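Long-range contacts in xylooligosaccharide oxidase (Myceliophthora thermophila, PDB 5L6G), which oxidises the C1 hydroxyl of xylooligosaccharides and related sugars to lactones with a bicovalently bound FAD, passing the electrons to molecular oxygen to give hydrogen peroxide: residues V85-S91 against H107-D113; W253-Q257 against A351-L357; Y376-Y382 against L408-Y414. One frame throughout, in Å; residues are numbered along the deposited sequence.

Interaction 1: residues V85-S91 against H107-D113; sequences VKANPKS and HLVVELD. With FAD (flavin-adenine dinucleotide), chain D.
Lys-86 lays its CB over one face of the His-107 imidazole, 3.5 Å from the ring centroid, a CH-pi contact beside two parallel strands in the FAD-binding PCMH-type fold. The same ring is fixed at its edge: ND1 donates to OD1 of Asn-88 at a short 2.5 Å, with amide and imidazole nearly coplanar (19°). Asn-88 has its CG beside the backbone N (chi1 -48°), which brings the amide to the histidine, and its ND2 is taken up by the carbonyl of Tyr-487. Histidine suits the place because NE2 can reach Glu-104 as well.

Strands 87-90 and 108-111 then run together through parallel backbone bonds, Asn-88 and Lys-90 being gripped through both N and O. Ala-87 and Leu-108 project from the face packed on helix 70-83, where small Ala-80 meets both. Farther along that face Pro-89 rests against the Leu-112 methyl CD1 and the adenine of FAD, its CG 3.3 Å from C4A.

On the other face the long Lys-90 chain passes beside Val-109 and bends at its end, putting NZ 2.7 Å from OE1 of Glu-111, a salt bridge made on the syn lone pair; NZ also bonds the carbonyl of Asp-49. Where the strand ends the cofactor is held by main chain: Pro-89 O accepts the ribose O2B hydroxyl at 2.6 Å, and Ser-91 N donates to the phosphate oxygen O1A at 2.8 Å. A water donates to both Ser-91 O and Glu-111 OE2, 2.6 Å from the latter.

Interaction 2: residues W253-Q257 against A351-L357; sequences WGALQ and ALPPDVL
This is a packing contact in which the middle of helix 246-261 meets the loop before helix 354-368 and that helix's first turn, on the side of the large antiparallel sheet that carries Phe-409 and Tyr-411. Its polar core is the side-chain amide of Gln-257, which bonds both backbone groups of Leu-352. OE1 accepts from Leu-352 N at 2.9 Å in an almost straight bond (175°), although the donor is tilted from the plane of the amide carbonyl. NE2 returns a bond to Leu-352 O, also 2.9 Å, lying in the amide plane and on a lone pair of the acceptor. Gln-257 reaches so far because its CG sits between the backbone N and carbonyl carbon (chi1 71°) and the chain is extended beyond it. Glutamine suits the place since one flat group offers both a donor and an acceptor, so the two bonds fix its rotation and satisfy the buried amide together with the N-H and the C=O of Leu-352.

One turn earlier, Trp-253 supplies the apolar part. Leu-357 sets its methyl CD2 over the five-membered ring, 3.7 Å from the centroid and 17° off the normal, a CH-pi contact. Leu-352 CD1 approaches the six-membered part of the indole obliquely, 3.5 Å from CZ2 of Trp-253. The other leucine methyl, Leu-357 CD1, rests 3.9 Å from the CA of Gly-254, methyl against main chain.

Pro-353 occupies the N-cap position of helix 354-368, whose later residues Val-360 and Trp-364 also touch Trp-253. Toward the sheet, Trp-253 meets Phe-409 and Tyr-411, so the indole lies between helix 354-368 and strand 409-417, and Leu-352 of the loop also reaches Tyr-411.

Interaction 3: residues Y376-Y382 against L408-Y414; sequences YIIIDMY and LFLYELY. With XYP (beta-D-xylopyranose), chain H.
Glu-412 and Tyr-376 stand closest to the bound xylose, with Ile-378 beside them. The carboxylate lies by the anomeric end of the sugar, but OE1 is modelled too near it for its exact place to be sure. Glu-412 gets there by an extended chain with CG anti to the backbone N (chi1 -174°), and Ile-378 runs alongside, pointing the same way, its CD1 3.8 Å from the sugar C2. Glu-412 OE2 is hydrogen-bonded to the Tyr-96 hydroxyl, while Tyr-376 OH, 3.1 Å from Glu-412 OE2, makes at most a weak hydrogen bond. The Tyr-376 ring and the carboxylate are nearly perpendicular, and OE1 lies at the ring's edge.

Tyr-414 in turn positions Tyr-376. Its CB sits over the centre of the Tyr-376 ring, 3.5 Å from the centroid, a CH-pi contact; the two rings are almost parallel (8°) but slid apart, so that Tyr-376 OH lies above the rim of Tyr-414. The Tyr-414 hydroxyl is bonded to Glu-340. Asp-380 packs against Arg-272, which bonds the xylose, and so probably helps to place it.

Behind them the backbones pair antiparallel, Ile-378 N donating to Glu-412 O at 2.7 Å. The opposite face packs on helix 246-261, whose Trp-253 touches Ile-379 and Tyr-411, so branched aliphatic and aromatic side chains fit there. Met-381 brings CE 3.4 Å from Phe-409 CE1, its sulfur at the ring edge in a Met-aromatic contact. Leu-408 and Phe-409 both face Thr-349, a classic beta bulge. The first face lines the sugar pocket, completed by Thr-154, Arg-272 and Tyr-451, with Glu-412 a known substrate-binding residue; as in related oxidases, it faces the flavin.

In the fold
The three contacts come in series along the chain. Interaction 1 lies in the FAD-binding part, in a small mixed sheet; its centre is about 42 Å from that of interaction 2 and about 29 Å from that of interaction 3, across the centre of the chain. Interactions 2 and 3 are neighbours, centres about 14 Å apart, and touch where Trp-253 CZ2 lies 3.4 Å from Tyr-411 OH. Helix 354-368 leads directly into strand 374-381, and helices and strands of the eight-stranded sheet are interleaved along the chain. That sheet has helices on one face and the sugar on the other, while FAD extends from interaction 1 toward the sugar pocket.

Interaction 1: residues V85-S91 against H107-D113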
loop_
_atom_site.group_PDB
_atom_site.type_symbol
_atom_site.label_atom_id
_atom_site.label_comp_id
_atom_site.label_asym_id
_atom_site.label_seq_id
_atom_site.Cartn_x
_atom_site.Cartn_y
_atom_site.Cartn_z
ATOM N N VAL A 85 -3.821 22.610 -15.689
ATOM C CA VAL A 85 -2.773 22.034 -14.884
ATOM C C VAL A 85 -3.270 20.650 -14.471
ATOM O O VAL A 85 -4.463 20.353 -14.535
ATOM C CB VAL A 85 -2.396 22.907 -13.648
ATOM C CG1 VAL A 85 -1.850 24.279 -14.086
ATOM C CG2 VAL A 85 -3.574 23.092 -12.697
ATOM N N LYS A 86 -2.340 19.791 -14.104
ATOM C CA LYS A 86 -2.671 18.460 -13.650
ATOM C C LYS A 86 -3.110 18.560 -12.200
ATOM O O LYS A 86 -2.796 19.550 -11.530
ATOM C CB LYS A 86 -1.465 17.544 -13.790
ATOM C CG LYS A 86 -0.949 17.425 -15.209
ATOM C CD LYS A 86 -1.998 16.900 -16.169
ATOM C CE LYS A 86 -1.393 16.686 -17.553
ATOM N NZ LYS A 86 -2.357 16.103 -18.530
ATOM N N ALA A 87 -3.862 17.562 -11.728
ATOM C CA ALA A 87 -4.347 17.555 -10.359
ATOM C C ALA A 87 -4.204 16.177 -9.785
ATOM O O ALA A 87 -4.457 15.195 -10.486
ATOM C CB ALA A 87 -5.809 17.979 -10.312
ATOM N N ASN A 88 -3.789 16.080 -8.521
ATOM C CA ASN A 88 -3.746 14.788 -7.844
ATOM C C ASN A 88 -4.269 14.905 -6.438
ATOM O O ASN A 88 -3.952 15.862 -5.765
ATOM C CB ASN A 88 -2.303 14.258 -7.781
ATOM C CG ASN A 88 -1.608 14.351 -9.101
ATOM O OD1 ASN A 88 -0.997 15.382 -9.423
ATOM N ND2 ASN A 88 -1.753 13.316 -9.918
ATOM N N PRO A 89 -5.028 13.905 -5.975
ATOM C CA PRO A 89 -5.405 13.853 -4.583
ATOM C C PRO A 89 -4.251 13.401 -3.710
ATOM O O PRO A 89 -3.445 12.572 -4.127
ATOM C CB PRO A 89 -6.515 12.810 -4.562
ATOM C CG PRO A 89 -6.183 11.909 -5.678
ATOM C CD PRO A 89 -5.537 12.749 -6.724
ATOM N N LYS A 90 -4.175 13.972 -2.514
ATOM C CA LYS A 90 -3.228 13.555 -1.482
ATOM C C LYS A 90 -4.042 13.219 -0.251
ATOM O O LYS A 90 -4.745 14.091 0.314
ATOM C CB LYS A 90 -2.243 14.661 -1.181
ATOM C CG LYS A 90 -1.123 14.262 -0.232
ATOM C CD LYS A 90 -0.168 15.448 -0.064
ATOM C CE LYS A 90 0.670 15.310 1.176
ATOM N NZ LYS A 90 0.464 16.450 2.058
ATOM N N SER A 91 -4.004 11.956 0.133
ATOM C CA SER A 91 -4.761 11.490 1.290
ATOM C C SER A 91 -3.832 11.466 2.513
ATOM O O SER A 91 -3.801 12.422 3.271
ATOM C CB SER A 91 -5.407 10.140 0.996
ATOM O OG SER A 91 -6.013 9.590 2.151
ATOM N N HIS A 107 1.701 20.588 -10.096
ATOM C CA HIS A 107 0.315 20.083 -10.128
ATOM C C HIS A 107 -0.486 20.753 -9.041
ATOM O O HIS A 107 0.063 21.222 -8.041
ATOM C CB HIS A 107 0.258 18.582 -9.844
ATOM C CG HIS A 107 0.907 17.741 -10.890
ATOM N ND1 HIS A 107 0.527 16.435 -11.129
ATOM C CD2 HIS A 107 1.882 18.025 -11.784
ATOM C CE1 HIS A 107 1.274 15.941 -12.101
ATOM N NE2 HIS A 107 2.106 16.883 -12.512
ATOM N N LEU A 108 -1.798 20.778 -9.237
ATOM C CA LEU A 108 -2.719 21.095 -8.163
ATOM C C LEU A 108 -2.784 19.885 -7.263
ATOM O O LEU A 108 -3.056 18.791 -7.738
ATOM C CB LEU A 108 -4.112 21.372 -8.708
ATOM C CG LEU A 108 -5.213 21.472 -7.658
ATOM C CD1 LEU A 108 -4.972 22.659 -6.738
ATOM C CD2 LEU A 108 -6.570 21.584 -8.334
ATOM N N VAL A 109 -2.551 20.083 -5.984
ATOM C CA VAL A 109 -2.685 19.023 -5.020
ATOM C C VAL A 109 -3.988 19.234 -4.284
ATOM O O VAL A 109 -4.222 20.302 -3.711
ATOM C CB VAL A 109 -1.496 18.994 -4.047
ATOM C CG1 VAL A 109 -1.769 18.002 -2.921
ATOM C CG2 VAL A 109 -0.243 18.620 -4.807
ATOM N N VAL A 110 -4.834 18.218 -4.326
ATOM C CA VAL A 110 -6.108 18.249 -3.624
ATOM C C VAL A 110 -5.861 17.520 -2.324
ATOM O O VAL A 110 -5.902 16.293 -2.259
ATOM C CB VAL A 110 -7.219 17.610 -4.471
ATOM C CG1 VAL A 110 -8.569 17.671 -3.754
ATOM C CG2 VAL A 110 -7.260 18.323 -5.819
ATOM N N GLU A 111 -5.515 18.303 -1.313
ATOM C CA GLU A 111 -5.155 17.780 -0.014
ATOM C C GLU A 111 -6.424 17.418 0.760
ATOM O O GLU A 111 -7.227 18.294 1.064
ATOM C CB GLU A 111 -4.372 18.841 0.761
ATOM C CG GLU A 111 -4.137 18.491 2.213
ATOM C CD GLU A 111 -3.218 17.304 2.352
ATOM O OE1 GLU A 111 -2.063 17.396 1.882
ATOM O OE2 GLU A 111 -3.631 16.279 2.918
ATOM N N LEU A 112 -6.549 16.147 1.125
ATOM C CA LEU A 112 -7.782 15.562 1.630
ATOM C C LEU A 112 -7.785 15.348 3.136
ATOM O O LEU A 112 -8.759 14.836 3.675
ATOM C CB LEU A 112 -8.017 14.210 0.952
ATOM C CG LEU A 112 -8.148 14.255 -0.571
ATOM C CD1 LEU A 112 -8.313 12.839 -1.078
ATOM C CD2 LEU A 112 -9.342 15.093 -1.011
ATOM N N ASP A 113 -6.724 15.787 3.813
ATOM C CA ASP A 113 -6.523 15.474 5.226
ATOM C C ASP A 113 -7.453 16.185 6.191
ATOM O O ASP A 113 -7.520 15.805 7.349
ATOM C CB ASP A 113 -5.055 15.699 5.644
ATOM C CG ASP A 113 -4.686 17.167 5.780
ATOM O OD1 ASP A 113 -5.355 18.039 5.213
ATOM O OD2 ASP A 113 -3.684 17.463 6.462
HETATM P PA FAD D . -0.803 9.469 -0.991
HETATM O O1A FAD D . -1.699 10.547 -0.429
HETATM O O2A FAD D . 0.620 9.849 -1.251
HETATM O O5B FAD D . -1.490 8.783 -2.228
HETATM C C5B FAD D . -0.910 7.699 -2.958
HETATM C C4B FAD D . -1.523 7.626 -4.339
HETATM O O4B FAD D . -2.933 7.421 -4.220
HETATM C C3B FAD D . -1.343 8.912 -5.130
HETATM O O3B FAD D . -1.269 8.605 -6.506
HETATM C C2B FAD D . -2.620 9.665 -4.862
HETATM O O2B FAD D . -2.916 10.656 -5.838
HETATM C C1B FAD D . -3.621 8.533 -4.805
HETATM N N9A FAD D . -4.775 8.908 -3.985
HETATM C C8A FAD D . -4.794 9.326 -2.723
HETATM N N7A FAD D . -6.061 9.595 -2.324
HETATM C C5A FAD D . -6.834 9.316 -3.373
HETATM C C6A FAD D . -8.267 9.407 -3.643
HETATM N N6A FAD D . -9.055 9.823 -2.633
HETATM N N1A FAD D . -8.692 9.074 -4.879
HETATM C C2A FAD D . -7.881 8.650 -5.851
HETATM N N3A FAD D . -6.532 8.541 -5.667
HETATM C C4A FAD D . -5.994 8.865 -4.459
HETATM N N1 FAD D . 1.371 -0.477 2.316
HETATM C C2 FAD D . 0.888 -1.740 2.538
HETATM O O2 FAD D . 0.322 -2.353 1.591
HETATM N N3 FAD D . 0.979 -2.314 3.763
HETATM C C4 FAD D . 1.535 -1.684 4.826
HETATM O O4 FAD D . 1.629 -2.206 5.973
HETATM C C4X FAD D . 2.086 -0.322 4.662
HETATM N N5 FAD D . 2.667 0.386 5.674
HETATM C C5X FAD D . 3.152 1.674 5.513
HETATM C C6 FAD D . 3.721 2.403 6.565
HETATM C C7 FAD D . 4.211 3.699 6.337
HETATM C C7M FAD D . 4.836 4.441 7.493
HETATM C C8 FAD D . 4.091 4.347 4.985
HETATM C C8M FAD D . 4.547 5.779 4.729
HETATM C C9 FAD D . 3.509 3.608 3.961
HETATM C C9A FAD D . 3.050 2.293 4.161
HETATM N N10 FAD D . 2.474 1.522 3.117
HETATM C C10 FAD D . 1.977 0.231 3.306
HETATM C "C1'" FAD D . 2.340 2.040 1.760
HETATM C "C2'" FAD D . 1.018 2.699 1.526
HETATM O "O2'" FAD D . 0.055 1.659 1.333
HETATM C "C3'" FAD D . 1.159 3.482 0.233
HETATM O "O3'" FAD D . 2.226 4.434 0.320
HETATM C "C4'" FAD D . -0.163 4.203 -0.041
HETATM O "O4'" FAD D . -0.336 4.329 -1.460
HETATM C "C5'" FAD D . -0.161 5.541 0.654
HETATM O "O5'" FAD D . -1.495 6.050 0.717
HETATM P P FAD D . -1.670 7.573 1.091
HETATM O O1P FAD D . -3.093 8.005 0.921
HETATM O O2P FAD D . -1.029 7.847 2.413
HETATM O O3P FAD D . -0.657 8.261 0.059
HETATM O O HOH W 1 -1.954 14.361 3.246
#

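Interaction 2: residues W253-Q257 against A351-L357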
loop_
_atom_site.group_PDB
_atom_site.type_symbol
_atom_site.label_atom_id
_atom_site.label_comp_id
_atom_site.label_asym_id
_atom_site.label_seq_id
_atom_site.Cartn_x
_atom_site.Cartn_y
_atom_site.Cartn_z
ATOM N N TRP A 253 14.439 -20.514 3.133
ATOM C CA TRP A 253 13.421 -19.968 2.280
ATOM C C TRP A 253 12.804 -21.064 1.444
ATOM O O TRP A 253 11.597 -21.059 1.230
ATOM C CB TRP A 253 14.048 -18.892 1.390
ATOM C CG TRP A 253 13.138 -17.962 0.692
ATOM C CD1 TRP A 253 11.853 -18.172 0.282
ATOM C CD2 TRP A 253 13.492 -16.659 0.242
ATOM N NE1 TRP A 253 11.380 -17.062 -0.372
ATOM C CE2 TRP A 253 12.380 -16.127 -0.426
ATOM C CE3 TRP A 253 14.660 -15.894 0.337
ATOM C CZ2 TRP A 253 12.388 -14.849 -0.987
ATOM C CZ3 TRP A 253 14.680 -14.638 -0.226
ATOM C CH2 TRP A 253 13.544 -14.116 -0.866
ATOM N N GLY A 254 13.621 -22.008 0.975
ATOM C CA GLY A 254 13.121 -23.105 0.151
ATOM C C GLY A 254 12.076 -23.888 0.931
ATOM O O GLY A 254 11.015 -24.243 0.390
ATOM N N ALA A 255 12.372 -24.154 2.206
ATOM C CA ALA A 255 11.427 -24.844 3.065
ATOM C C ALA A 255 10.174 -24.008 3.278
ATOM O O ALA A 255 9.070 -24.538 3.241
ATOM C CB ALA A 255 12.047 -25.166 4.405
ATOM N N LEU A 256 10.370 -22.717 3.541
ATOM C CA LEU A 256 9.268 -21.839 3.868
ATOM C C LEU A 256 8.278 -21.723 2.706
ATOM O O LEU A 256 7.059 -21.775 2.908
ATOM C CB LEU A 256 9.793 -20.462 4.255
ATOM C CG LEU A 256 8.795 -19.408 4.742
ATOM C CD1 LEU A 256 8.177 -19.810 6.079
ATOM C CD2 LEU A 256 9.524 -18.091 4.855
ATOM N N GLN A 257 8.787 -21.536 1.487
ATOM C CA GLN A 257 7.889 -21.426 0.343
ATOM C C GLN A 257 7.144 -22.716 0.058
ATOM O O GLN A 257 5.969 -22.677 -0.311
ATOM C CB GLN A 257 8.616 -20.939 -0.911
ATOM C CG GLN A 257 9.575 -21.899 -1.556
ATOM C CD GLN A 257 10.321 -21.246 -2.696
ATOM O OE1 GLN A 257 10.172 -20.033 -2.946
ATOM N NE2 GLN A 257 11.132 -22.044 -3.406
ATOM N N ALA A 351 6.715 -18.861 -6.077
ATOM C CA ALA A 351 7.844 -19.557 -5.467
ATOM C C ALA A 351 9.083 -19.322 -6.347
ATOM O O ALA A 351 8.980 -19.102 -7.545
ATOM C CB ALA A 351 7.561 -21.034 -5.308
ATOM N N LEU A 352 10.249 -19.340 -5.732
ATOM C CA LEU A 352 11.494 -19.059 -6.427
ATOM C C LEU A 352 12.240 -20.358 -6.716
ATOM O O LEU A 352 12.370 -21.201 -5.839
ATOM C CB LEU A 352 12.357 -18.161 -5.541
ATOM C CG LEU A 352 11.715 -16.818 -5.183
ATOM C CD1 LEU A 352 12.645 -15.974 -4.339
ATOM C CD2 LEU A 352 11.306 -16.086 -6.430
ATOM N N PRO A 353 12.722 -20.530 -7.949
ATOM C CA PRO A 353 13.568 -21.659 -8.208
ATOM C C PRO A 353 14.866 -21.551 -7.385
ATOM O O PRO A 353 15.295 -20.443 -7.062
ATOM C CB PRO A 353 13.804 -21.597 -9.718
ATOM C CG PRO A 353 13.448 -20.253 -10.152
ATOM C CD PRO A 353 12.555 -19.649 -9.119
ATOM N N PRO A 354 15.448 -22.686 -6.995
ATOM C CA PRO A 354 16.642 -22.649 -6.148
ATOM C C PRO A 354 17.808 -21.821 -6.716
ATOM O O PRO A 354 18.515 -21.202 -5.951
ATOM C CB PRO A 354 17.006 -24.120 -6.018
ATOM C CG PRO A 354 15.678 -24.798 -6.027
ATOM C CD PRO A 354 14.870 -24.049 -7.052
ATOM N N ASP A 355 17.971 -21.812 -8.036
ATOM C CA ASP A 355 18.972 -20.969 -8.712
ATOM C C ASP A 355 18.768 -19.481 -8.384
ATOM O O ASP A 355 19.738 -18.760 -8.128
ATOM C CB ASP A 355 18.957 -21.201 -10.241
ATOM C CG ASP A 355 17.520 -21.318 -10.829
ATOM O OD1 ASP A 355 16.837 -22.332 -10.531
ATOM O OD2 ASP A 355 17.087 -20.423 -11.588
ATOM N N VAL A 356 17.503 -19.049 -8.357
ATOM C CA VAL A 356 17.158 -17.696 -7.954
ATOM C C VAL A 356 17.330 -17.523 -6.446
ATOM O O VAL A 356 17.857 -16.511 -6.000
ATOM C CB VAL A 356 15.723 -17.320 -8.374
ATOM C CG1 VAL A 356 15.296 -15.983 -7.784
ATOM C CG2 VAL A 356 15.614 -17.299 -9.888
ATOM N N LEU A 357 16.878 -18.483 -5.642
ATOM C CA LEU A 357 17.160 -18.400 -4.214
ATOM C C LEU A 357 18.669 -18.147 -3.982
ATOM O O LEU A 357 19.052 -17.292 -3.178
ATOM C CB LEU A 357 16.721 -19.672 -3.497
ATOM C CG LEU A 357 15.214 -19.852 -3.367
ATOM C CD1 LEU A 357 14.854 -21.177 -2.734
ATOM C CD2 LEU A 357 14.636 -18.717 -2.548
#

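Interaction 3: residues Y376-Y382 against L408-Y414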
loop_
_atom_site.group_PDB
_atom_site.type_symbol
_atom_site.label_atom_id
_atom_site.label_comp_id
_atom_site.label_asym_id
_atom_site.label_seq_id
_atom_site.Cartn_x
_atom_site.Cartn_y
_atom_site.Cartn_z
ATOM N N TYR A 376 16.039 -2.629 4.901
ATOM C CA TYR A 376 15.354 -3.866 5.283
ATOM C C TYR A 376 14.678 -4.478 4.080
ATOM O O TYR A 376 14.479 -3.811 3.054
ATOM C CB TYR A 376 14.343 -3.666 6.429
ATOM C CG TYR A 376 13.136 -2.778 6.143
ATOM C CD1 TYR A 376 12.039 -3.264 5.415
ATOM C CD2 TYR A 376 13.066 -1.480 6.642
ATOM C CE1 TYR A 376 10.924 -2.466 5.171
ATOM C CE2 TYR A 376 11.939 -0.682 6.405
ATOM C CZ TYR A 376 10.883 -1.191 5.659
ATOM O OH TYR A 376 9.763 -0.422 5.392
ATOM N N ILE A 377 14.360 -5.761 4.209
ATOM C CA ILE A 377 13.530 -6.465 3.253
ATOM C C ILE A 377 12.369 -7.123 4.015
ATOM O O ILE A 377 12.558 -7.723 5.079
ATOM C CB ILE A 377 14.325 -7.512 2.434
ATOM C CG1 ILE A 377 13.425 -8.189 1.401
ATOM C CG2 ILE A 377 14.960 -8.569 3.320
ATOM C CD1 ILE A 377 14.196 -9.038 0.410
ATOM N N ILE A 378 11.170 -6.981 3.475
ATOM C CA ILE A 378 10.029 -7.702 4.005
ATOM C C ILE A 378 9.593 -8.696 2.937
ATOM O O ILE A 378 9.490 -8.345 1.775
ATOM C CB ILE A 378 8.892 -6.759 4.381
ATOM C CG1 ILE A 378 9.243 -6.012 5.662
ATOM C CG2 ILE A 378 7.585 -7.525 4.539
ATOM C CD1 ILE A 378 8.182 -5.017 6.094
ATOM N N ILE A 379 9.390 -9.948 3.327
ATOM C CA ILE A 379 8.825 -10.941 2.444
ATOM C C ILE A 379 7.536 -11.370 3.113
ATOM O O ILE A 379 7.557 -12.080 4.121
ATOM C CB ILE A 379 9.750 -12.176 2.241
ATOM C CG1 ILE A 379 11.152 -11.745 1.812
ATOM C CG2 ILE A 379 9.163 -13.120 1.192
ATOM C CD1 ILE A 379 12.231 -12.700 2.239
ATOM N N ASP A 380 6.411 -10.942 2.558
ATOM C CA ASP A 380 5.125 -11.260 3.161
ATOM C C ASP A 380 4.707 -12.651 2.747
ATOM O O ASP A 380 4.847 -13.011 1.579
ATOM C CB ASP A 380 4.057 -10.270 2.700
ATOM C CG ASP A 380 4.219 -8.917 3.327
ATOM O OD1 ASP A 380 4.313 -8.832 4.557
ATOM O OD2 ASP A 380 4.198 -7.926 2.602
ATOM N N MET A 381 4.188 -13.431 3.700
ATOM C CA MET A 381 3.525 -14.680 3.364
ATOM C C MET A 381 2.157 -14.317 2.783
ATOM O O MET A 381 1.195 -14.113 3.490
ATOM C CB MET A 381 3.393 -15.603 4.602
ATOM C CG MET A 381 4.712 -15.914 5.277
ATOM S SD MET A 381 5.974 -16.777 4.301
ATOM C CE MET A 381 6.962 -15.403 3.731
ATOM N N TYR A 382 2.098 -14.239 1.464
ATOM C CA TYR A 382 1.045 -13.510 0.772
ATOM C C TYR A 382 -0.029 -14.433 0.205
ATOM O O TYR A 382 -1.229 -14.180 0.344
ATOM C CB TYR A 382 1.721 -12.682 -0.326
ATOM C CG TYR A 382 0.807 -11.936 -1.264
ATOM C CD1 TYR A 382 0.307 -12.546 -2.405
ATOM C CD2 TYR A 382 0.465 -10.626 -1.021
ATOM C CE1 TYR A 382 -0.514 -11.877 -3.277
ATOM C CE2 TYR A 382 -0.351 -9.930 -1.895
ATOM C CZ TYR A 382 -0.845 -10.565 -3.015
ATOM O OH TYR A 382 -1.655 -9.877 -3.872
ATOM N N LEU A 408 2.726 -15.646 -4.680
ATOM C CA LEU A 408 2.972 -16.324 -3.421
ATOM C C LEU A 408 3.545 -15.396 -2.369
ATOM O O LEU A 408 3.223 -15.544 -1.178
ATOM C CB LEU A 408 3.970 -17.437 -3.659
ATOM C CG LEU A 408 4.158 -18.390 -2.489
ATOM C CD1 LEU A 408 2.842 -19.029 -2.071
ATOM C CD2 LEU A 408 5.183 -19.450 -2.855
ATOM N N PHE A 409 4.417 -14.481 -2.814
ATOM C CA PHE A 409 5.159 -13.583 -1.930
ATOM C C PHE A 409 5.034 -12.157 -2.425
ATOM O O PHE A 409 5.100 -11.895 -3.625
ATOM C CB PHE A 409 6.660 -13.894 -1.904
ATOM C CG PHE A 409 7.008 -15.213 -1.289
ATOM C CD1 PHE A 409 6.580 -15.529 -0.012
ATOM C CD2 PHE A 409 7.763 -16.137 -1.989
ATOM C CE1 PHE A 409 6.910 -16.730 0.561
ATOM C CE2 PHE A 409 8.071 -17.353 -1.432
ATOM C CZ PHE A 409 7.658 -17.649 -0.147
ATOM N N LEU A 410 4.886 -11.256 -1.469
ATOM C CA LEU A 410 4.984 -9.828 -1.676
ATOM C C LEU A 410 6.178 -9.294 -0.908
ATOM O O LEU A 410 6.429 -9.658 0.256
ATOM C CB LEU A 410 3.707 -9.159 -1.188
ATOM C CG LEU A 410 3.626 -7.653 -1.092
ATOM C CD1 LEU A 410 3.715 -7.083 -2.494
ATOM C CD2 LEU A 410 2.326 -7.235 -0.392
ATOM N N TYR A 411 6.902 -8.391 -1.544
ATOM C CA TYR A 411 8.145 -7.901 -0.991
ATOM C C TYR A 411 8.170 -6.390 -0.914
ATOM O O TYR A 411 7.699 -5.705 -1.835
ATOM C CB TYR A 411 9.314 -8.292 -1.869
ATOM C CG TYR A 411 9.490 -9.756 -2.195
ATOM C CD1 TYR A 411 8.636 -10.400 -3.090
ATOM C CD2 TYR A 411 10.540 -10.475 -1.667
ATOM C CE1 TYR A 411 8.824 -11.712 -3.462
ATOM C CE2 TYR A 411 10.747 -11.796 -2.026
ATOM C CZ TYR A 411 9.891 -12.414 -2.925
ATOM O OH TYR A 411 10.076 -13.724 -3.285
ATOM N N GLU A 412 8.756 -5.894 0.173
ATOM C CA GLU A 412 9.131 -4.513 0.291
ATOM C C GLU A 412 10.643 -4.490 0.515
ATOM O O GLU A 412 11.139 -5.158 1.423
ATOM C CB GLU A 412 8.443 -3.829 1.470
ATOM C CG GLU A 412 8.713 -2.331 1.510
ATOM C CD GLU A 412 8.088 -1.635 2.706
ATOM O OE1 GLU A 412 7.566 -2.322 3.629
ATOM O OE2 GLU A 412 8.151 -0.386 2.729
ATOM N N LEU A 413 11.347 -3.731 -0.320
ATOM C CA LEU A 413 12.775 -3.503 -0.165
ATOM C C LEU A 413 12.967 -2.024 0.098
ATOM O O LEU A 413 12.479 -1.191 -0.639
ATOM C CB LEU A 413 13.574 -3.933 -1.399
ATOM C CG LEU A 413 13.515 -5.394 -1.884
ATOM C CD1 LEU A 413 12.267 -5.671 -2.691
ATOM C CD2 LEU A 413 14.742 -5.744 -2.718
ATOM N N TYR A 414 13.681 -1.702 1.168
ATOM C CA TYR A 414 13.682 -0.346 1.701
ATOM C C TYR A 414 15.093 0.034 2.063
ATOM O O TYR A 414 15.769 -0.695 2.779
ATOM C CB TYR A 414 12.792 -0.300 2.933
ATOM C CG TYR A 414 12.238 1.048 3.319
ATOM C CD1 TYR A 414 11.002 1.469 2.841
ATOM C CD2 TYR A 414 12.895 1.869 4.221
ATOM C CE1 TYR A 414 10.462 2.687 3.214
ATOM C CE2 TYR A 414 12.351 3.096 4.604
ATOM C CZ TYR A 414 11.124 3.484 4.098
ATOM O OH TYR A 414 10.548 4.664 4.480
HETATM O O1 XYP H . 5.012 -3.058 4.720
HETATM C C1 XYP H . 5.187 -1.957 5.609
HETATM C C2 XYP H . 5.564 -2.485 6.992
HETATM C C3 XYP H . 5.960 -1.349 7.927
HETATM C C4 XYP H . 7.032 -0.480 7.276
HETATM C C5 XYP H . 6.587 -0.014 5.884
HETATM O O2 XYP H . 4.432 -3.175 7.520
HETATM O O3 XYP H . 6.365 -1.863 9.207
HETATM O O4 XYP H . 7.255 0.694 8.066
HETATM O O5 XYP H . 6.188 -1.110 5.066
#